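Side-chain contact in uncharacterized protein YfeY (Escherichia coli, PDB 2QZB), which is of unknown function but is made with a signal sequence and a lipoprotein-type motif, so it is probably exported and attached to a membrane: residues F60-M63 with V68-V71. Numbering follows the deposited sequence.
Sequences FEVM and VAMV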
loop_
_atom_site.group_PDB
_atom_site.type_symbol
_atom_site.label_atom_id
_atom_site.label_comp_id
_atom_site.label_asym_id
_atom_site.label_seq_id
_atom_site.Cartn_x
_atom_site.Cartn_y
_atom_site.Cartn_z
ATOM N N PHE A 60 11.065 -6.042 -4.545
ATOM C CA PHE A 60 10.553 -7.423 -4.516
ATOM C C PHE A 60 9.041 -7.414 -4.630
ATOM O O PHE A 60 8.383 -6.521 -4.109
ATOM C CB PHE A 60 10.992 -8.181 -3.243
ATOM C CG PHE A 60 12.468 -8.461 -3.189
ATOM C CD1 PHE A 60 13.361 -7.491 -2.683
ATOM C CD2 PHE A 60 12.986 -9.671 -3.685
ATOM C CE1 PHE A 60 14.723 -7.716 -2.664
ATOM C CE2 PHE A 60 14.337 -9.919 -3.667
ATOM C CZ PHE A 60 15.223 -8.942 -3.165
ATOM N N GLU A 61 8.503 -8.404 -5.342
ATOM C CA GLU A 61 7.078 -8.689 -5.371
ATOM C C GLU A 61 6.840 -9.989 -4.622
ATOM O O GLU A 61 7.420 -11.052 -4.928
ATOM C CB GLU A 61 6.554 -8.776 -6.817
ATOM C CG GLU A 61 6.390 -7.381 -7.488
ATOM C CD GLU A 61 5.998 -7.480 -8.937
ATOM O OE1 GLU A 61 5.318 -6.568 -9.450
ATOM O OE2 GLU A 61 6.337 -8.500 -9.564
ATOM N N VAL A 62 6.002 -9.887 -3.618
ATOM C CA VAL A 62 5.572 -11.004 -2.843
ATOM C C VAL A 62 4.331 -11.514 -3.561
ATOM O O VAL A 62 3.399 -10.778 -3.785
ATOM C CB VAL A 62 5.233 -10.565 -1.414
ATOM C CG1 VAL A 62 4.689 -11.734 -0.632
ATOM C CG2 VAL A 62 6.497 -9.983 -0.707
ATOM N N MET A 63 4.334 -12.774 -3.935
ATOM C CA MET A 63 3.313 -13.276 -4.847
ATOM C C MET A 63 2.359 -14.200 -4.108
ATOM O O MET A 63 2.781 -15.040 -3.315
ATOM C CB MET A 63 3.956 -14.045 -6.014
ATOM C CG MET A 63 5.014 -13.230 -6.849
ATOM S SD MET A 63 4.324 -11.761 -7.649
ATOM C CE MET A 63 3.225 -12.432 -8.868
ATOM N N VAL A 68 0.171 -10.225 -7.387
ATOM C CA VAL A 68 1.082 -9.578 -6.478
ATOM C C VAL A 68 0.335 -9.339 -5.184
ATOM O O VAL A 68 -0.726 -8.734 -5.185
ATOM C CB VAL A 68 1.637 -8.260 -7.099
ATOM C CG1 VAL A 68 2.526 -7.543 -6.145
ATOM C CG2 VAL A 68 2.390 -8.577 -8.352
ATOM N N ALA A 69 0.868 -9.864 -4.087
ATOM C CA ALA A 69 0.311 -9.608 -2.736
ATOM C C ALA A 69 0.913 -8.359 -2.066
ATOM O O ALA A 69 0.239 -7.690 -1.265
ATOM C CB ALA A 69 0.536 -10.813 -1.827
ATOM N N MET A 70 2.194 -8.075 -2.354
ATOM C CA MET A 70 2.923 -6.898 -1.798
ATOM C C MET A 70 4.044 -6.569 -2.743
ATOM O O MET A 70 4.664 -7.478 -3.328
ATOM C CB MET A 70 3.684 -7.157 -0.466
ATOM C CG MET A 70 2.964 -7.751 0.721
ATOM S SD MET A 70 4.020 -7.908 2.217
ATOM C CE MET A 70 3.063 -9.205 2.952
ATOM N N VAL A 71 4.356 -5.279 -2.798
ATOM C CA VAL A 71 5.565 -4.757 -3.446
ATOM C C VAL A 71 6.419 -4.139 -2.362
ATOM O O VAL A 71 5.950 -3.254 -1.645
ATOM C CB VAL A 71 5.250 -3.651 -4.470
ATOM C CG1 VAL A 71 6.568 -3.204 -5.209
ATOM C CG2 VAL A 71 4.179 -4.097 -5.504
#
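A classic beta bulge marks the pairing of Val62 with Ala69 and Met70 in the antiparallel hairpin formed by strands 55-64 and 67-73. Val62 O accepts two backbone bonds, a short one of 2.7 Å from Ala69 N and a longer one of 3.3 Å from Met70 N. Val62 N completes the hydrogen-bonded pair by donating to Met70 O at 2.8 Å, a fairly straight bond with an angle of 163° at the hydrogen. On the face carrying Val62 and Met70 the two side chains run side by side, Val62 CB lying 3.9 Å from Met70 CB; Tyr43 and Leu45 also pack on Val62 there.

On the other face, where Glu61 and Val71 project, the CG2 methyl of Val68 meets Met63 SD at 3.8 Å and Glu61 OE1 at 3.7 Å. Met63 starts away from the partner strand, but its chain folds at chi2 (-61°) and chi3 (-68°), which swings the sulfur and CE back over Val68. Glu61 instead stays extended beyond CG, its methylene CG 4.1 Å from Val68 CG1, while OE2 forms a salt bridge with Arg46 of the adjoining strand 44-52. Replacing Glu61 by an alanine removes both the carboxylate and CG, which would probably leave Arg46 without this charge partner and Val68 less covered on one flank. The extra residue at the bulge thus lets one carbonyl serve two amides, while Glu61 combines van der Waals contact with one neighbouring strand, made by its methylene and carboxylate, with a salt bridge to the other.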